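Local coordinates for protein N-acetylglucosamine-6-phosphate deacetylase (Mycobacterium smegmatis, PDB 6FV4) that probably catalyses the metal-dependent removal of the acetyl group from N-acetylglucosamine 6-phosphate in mycobacterial carbohydrate metabolism, at residues Ala283-Thr288 with Gly307-Ala312; Ser101-Ala106 with Leu358-Ala363. The protein carries 1 engineered substitution. All coordinates share one frame; numbering follows the deposited sequence.

Interaction 1: Ala283-Thr288 with Gly307-Ala312; sequences AAMAAT and GVARVA. Engineered in segment 283-288: Ala283 (natural residue Asp).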
loop_
_atom_site.group_PDB
_atom_site.type_symbol
_atom_site.label_atom_id
_atom_site.label_comp_id
_atom_site.label_asym_id
_atom_site.label_seq_id
_atom_site.Cartn_x
_atom_site.Cartn_y
_atom_site.Cartn_z
ATOM N N ALA B 283 8.591 19.087 -7.260
ATOM C CA ALA B 283 8.957 19.996 -6.179
ATOM C C ALA B 283 10.279 20.696 -6.491
ATOM O O ALA B 283 11.070 20.977 -5.597
ATOM C CB ALA B 283 9.018 19.261 -4.833
ATOM N N ALA B 284 10.518 20.979 -7.768
ATOM C CA ALA B 284 11.817 21.471 -8.208
ATOM C C ALA B 284 12.163 22.809 -7.570
ATOM O O ALA B 284 11.324 23.713 -7.496
ATOM C CB ALA B 284 11.833 21.627 -9.724
ATOM N N MET B 285 13.407 22.941 -7.106
ATOM C CA MET B 285 13.842 24.226 -6.579
ATOM C C MET B 285 14.668 24.967 -7.626
ATOM O O MET B 285 14.935 24.464 -8.721
ATOM C CB MET B 285 14.603 24.072 -5.254
ATOM C CG MET B 285 15.772 23.116 -5.251
ATOM S SD MET B 285 17.343 23.823 -5.765
ATOM C CE MET B 285 17.467 25.271 -4.712
ATOM N N ALA B 286 15.022 26.219 -7.295
ATOM C CA ALA B 286 15.548 27.139 -8.295
ATOM C C ALA B 286 16.836 26.670 -8.951
ATOM O O ALA B 286 17.134 27.123 -10.059
ATOM C CB ALA B 286 15.756 28.532 -7.679
ATOM N N ALA B 287 17.596 25.760 -8.335
ATOM C CA ALA B 287 18.830 25.304 -8.968
ATOM C C ALA B 287 18.603 24.227 -10.021
ATOM O O ALA B 287 19.558 23.844 -10.701
ATOM C CB ALA B 287 19.812 24.778 -7.923
ATOM N N THR B 288 17.375 23.735 -10.166
ATOM C CA THR B 288 17.077 22.719 -11.167
ATOM C C THR B 288 17.528 23.152 -12.554
ATOM O O THR B 288 17.217 24.257 -13.007
ATOM C CB THR B 288 15.573 22.436 -11.170
ATOM O OG1 THR B 288 15.166 22.069 -9.845
ATOM C CG2 THR B 288 15.238 21.301 -12.148
ATOM N N GLY B 307 24.857 17.971 -10.464
ATOM C CA GLY B 307 23.433 18.225 -10.541
ATOM C C GLY B 307 22.679 18.180 -9.228
ATOM O O GLY B 307 21.454 18.369 -9.235
ATOM N N VAL B 308 23.355 17.930 -8.107
ATOM C CA VAL B 308 22.732 17.933 -6.785
ATOM C C VAL B 308 23.013 19.275 -6.125
ATOM O O VAL B 308 24.174 19.692 -6.022
ATOM C CB VAL B 308 23.259 16.784 -5.913
ATOM C CG1 VAL B 308 22.634 16.839 -4.524
ATOM C CG2 VAL B 308 22.997 15.431 -6.586
ATOM N N ALA B 309 21.962 19.947 -5.666
ATOM C CA ALA B 309 22.093 21.273 -5.077
ATOM C C ALA B 309 22.280 21.167 -3.564
ATOM O O ALA B 309 21.536 20.447 -2.892
ATOM C CB ALA B 309 20.861 22.123 -5.401
ATOM N N ARG B 310 23.278 21.883 -3.033
ATOM C CA ARG B 310 23.507 21.965 -1.596
ATOM C C ARG B 310 23.763 23.415 -1.216
ATOM O O ARG B 310 24.276 24.206 -2.017
ATOM C CB ARG B 310 24.694 21.102 -1.141
ATOM C CG ARG B 310 24.447 19.603 -1.193
ATOM C CD ARG B 310 25.740 18.842 -0.972
ATOM N NE ARG B 310 25.529 17.397 -0.934
ATOM C CZ ARG B 310 25.610 16.601 -1.994
ATOM N NH1 ARG B 310 25.904 17.101 -3.189
ATOM N NH2 ARG B 310 25.396 15.301 -1.858
ATOM N N VAL B 311 23.401 23.775 0.011
ATOM C CA VAL B 311 23.743 25.115 0.469
ATOM C C VAL B 311 25.255 25.180 0.649
ATOM O O VAL B 311 25.872 24.253 1.188
ATOM C CB VAL B 311 22.968 25.482 1.745
ATOM C CG1 VAL B 311 21.470 25.373 1.497
ATOM C CG2 VAL B 311 23.364 24.612 2.906
ATOM N N ALA B 312 25.868 26.238 0.120
ATOM C CA ALA B 312 27.324 26.295 0.059
ATOM C C ALA B 312 27.922 26.246 1.460
ATOM O O ALA B 312 27.395 26.841 2.402
ATOM C CB ALA B 312 27.783 27.556 -0.674
#

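Interaction 2: Ser101-Ala106 with Leu358-Ala363; sequences STTLVA and LGLPAA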
loop_
_atom_site.group_PDB
_atom_site.type_symbol
_atom_site.label_atom_id
_atom_site.label_comp_id
_atom_site.label_asym_id
_atom_site.label_seq_id
_atom_site.Cartn_x
_atom_site.Cartn_y
_atom_site.Cartn_z
ATOM N N SER B 101 7.342 20.286 -19.444
ATOM C CA SER B 101 6.253 20.712 -18.569
ATOM C C SER B 101 5.539 21.856 -19.264
ATOM O O SER B 101 5.990 23.000 -19.212
ATOM C CB SER B 101 6.770 21.145 -17.203
ATOM O OG SER B 101 7.366 20.073 -16.518
ATOM N N THR B 102 4.418 21.549 -19.924
ATOM C CA THR B 102 3.643 22.566 -20.622
ATOM C C THR B 102 2.588 23.228 -19.748
ATOM O O THR B 102 1.972 24.211 -20.182
ATOM C CB THR B 102 2.978 21.962 -21.861
ATOM O OG1 THR B 102 2.295 20.758 -21.496
ATOM C CG2 THR B 102 4.032 21.633 -22.921
ATOM N N THR B 103 2.356 22.707 -18.548
ATOM C CA THR B 103 1.485 23.312 -17.555
ATOM C C THR B 103 2.210 23.280 -16.221
ATOM O O THR B 103 2.773 22.244 -15.850
ATOM C CB THR B 103 0.157 22.556 -17.447
ATOM O OG1 THR B 103 -0.562 22.686 -18.679
ATOM C CG2 THR B 103 -0.685 23.117 -16.294
ATOM N N LEU B 104 2.176 24.393 -15.489
ATOM C CA LEU B 104 2.916 24.533 -14.240
ATOM C C LEU B 104 2.050 25.166 -13.176
ATOM O O LEU B 104 1.394 26.186 -13.430
ATOM C CB LEU B 104 4.159 25.416 -14.412
ATOM C CG LEU B 104 5.098 25.052 -15.553
ATOM C CD1 LEU B 104 5.880 26.261 -16.031
ATOM C CD2 LEU B 104 6.031 23.965 -15.101
ATOM N N VAL B 105 2.099 24.623 -11.966
ATOM C CA VAL B 105 1.502 25.305 -10.821
ATOM C C VAL B 105 2.630 25.744 -9.890
ATOM O O VAL B 105 3.382 24.913 -9.356
ATOM C CB VAL B 105 0.456 24.435 -10.115
ATOM C CG1 VAL B 105 -0.069 25.143 -8.862
ATOM C CG2 VAL B 105 -0.686 24.175 -11.070
ATOM N N ALA B 106 2.785 27.055 -9.745
ATOM C CA ALA B 106 3.921 27.607 -9.024
ATOM C C ALA B 106 3.617 27.609 -7.535
ATOM O O ALA B 106 2.563 28.082 -7.115
ATOM C CB ALA B 106 4.240 29.018 -9.519
ATOM N N LEU B 358 -6.238 19.124 -10.024
ATOM C CA LEU B 358 -6.213 20.569 -9.834
ATOM C C LEU B 358 -7.292 21.301 -10.616
ATOM O O LEU B 358 -7.347 22.534 -10.559
ATOM C CB LEU B 358 -4.840 21.127 -10.204
ATOM C CG LEU B 358 -4.014 21.206 -8.918
ATOM C CD1 LEU B 358 -3.506 19.816 -8.513
ATOM C CD2 LEU B 358 -2.882 22.186 -9.032
ATOM N N GLY B 359 -8.160 20.582 -11.321
ATOM C CA GLY B 359 -9.185 21.255 -12.106
ATOM C C GLY B 359 -8.632 22.012 -13.284
ATOM O O GLY B 359 -9.231 23.008 -13.724
ATOM N N LEU B 360 -7.489 21.579 -13.802
ATOM C CA LEU B 360 -6.879 22.229 -14.945
ATOM C C LEU B 360 -7.440 21.633 -16.224
ATOM O O LEU B 360 -8.071 20.570 -16.189
ATOM C CB LEU B 360 -5.359 22.065 -14.893
ATOM C CG LEU B 360 -4.634 22.796 -13.761
ATOM C CD1 LEU B 360 -3.227 22.210 -13.541
ATOM C CD2 LEU B 360 -4.567 24.273 -14.109
ATOM N N PRO B 361 -7.270 22.317 -17.379
ATOM C CA PRO B 361 -7.701 21.725 -18.656
ATOM C C PRO B 361 -7.259 20.278 -18.795
ATOM O O PRO B 361 -6.060 19.968 -18.746
ATOM C CB PRO B 361 -7.040 22.622 -19.711
ATOM C CG PRO B 361 -6.417 23.783 -18.951
ATOM C CD PRO B 361 -6.909 23.733 -17.540
ATOM N N ALA B 362 -8.240 19.389 -18.931
ATOM C CA ALA B 362 -7.984 17.955 -18.948
ATOM C C ALA B 362 -6.908 17.629 -19.966
ATOM O O ALA B 362 -7.072 17.874 -21.165
ATOM C CB ALA B 362 -9.273 17.194 -19.271
ATOM N N ALA B 363 -5.786 17.115 -19.479
ATOM C CA ALA B 363 -4.703 16.771 -20.380
ATOM C C ALA B 363 -5.167 15.705 -21.374
ATOM O O ALA B 363 -6.246 15.113 -21.254
ATOM C CB ALA B 363 -3.482 16.291 -19.594
#

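Interaction 1: Ala283-Thr288 with Gly307-Ala312
The methyl of Ala309 overlaps the side chains of Ala287 and Met285, both in a type I beta turn (Met285 to Thr288) in the loop that follows strand 278-281 of the amidohydrolase barrel. Its own strand, 308-311, is an outermost member within this chain of a three-stranded antiparallel sheet, so the contact is where this small sheet meets the loop after strand 278-281. The two methyls face each other at a tilt, Ala287 CB 3.8 Å from Ala309 CB. The contact is small and wholly apolar, and it is extended by Val304 and Ile302 of strand 300-305, which touch Ala287 and Ala309 in turn.

Met285 supplies the second point of contact, in one of its two modelled conformers. CG stands between the backbone N and the carbonyl carbon (chi1 53°), and bends at chi2 and chi3 curl the chain back over its own turn. In that conformer Met285 SD is 3.9 Å from Ala309 CB and accepts a weak bond from Ala287 N.

Ala283, just upstream, is an engineered replacement of an aspartate predicted to act as proton donor/acceptor. The turn is closed by two donors of one residue: Met285 O receives Thr288 N at 2.9 Å and Thr288 OG1 at 2.7 Å, the hydroxyl lying 15° from the carbonyl plane.

Interaction 2: Ser101-Ala106 with Leu358-Ala363
Val105 and Leu358 reach toward each other tip to tip, with Val105 CG2 3.6 Å from Leu358 CD2. All the packing between 101-106 and 358-363 is apolar. With CG1 anti to the backbone N (chi1 176°), Val105 places CG2 against both leucines, approaching Leu360 CD1 at 4.1 Å as the two side chains cross at a slant. The same CD1 lies 3.9 Å from Thr103 CG2, the threonine and leucine side chains running past one another in opposite directions. Leu358 is further packed by Thr71 of strand 63-76 and Met176 of strand 174-179.

Polar bonds hold the backbones from outside the pair. Leu358 O accepts from Arg175 NH2; Leu360 also touches Arg175. On the other segment, Leu104 N donates to Asp133 OD2. A Schellman motif with Gly359 at positive phi ends helix 339-357, and Leu360 follows it on the same side as Leu358, both pointing toward 101-106.

Leucines of a loop after helix 339-357 that meet side chains of neighbouring barrel strands are consistent with packing that closes the bottom of the (beta/alpha)8 barrel of the amidohydrolases.

The centres of the two contacts are 23 Å apart and their nearest atoms about 8 Å, without touching. Interaction 1 is nested within the loop closed by interaction 2: the chain runs through 101-106, then 283-288 and 307-312, and finally 358-363. Strand 63-76 connects them, since Asp70 bonds to the backbone of 101-106, whereas His72 and His74, both zinc ligands, bond to the backbone of 283-288. Helix 86-98 packs against both 101-106 and 283-288. Interaction 2 thus lies in the barrel interior, consistent with its lower end, while interaction 1 joins the loop after strand 278-281 to the three-stranded sheet.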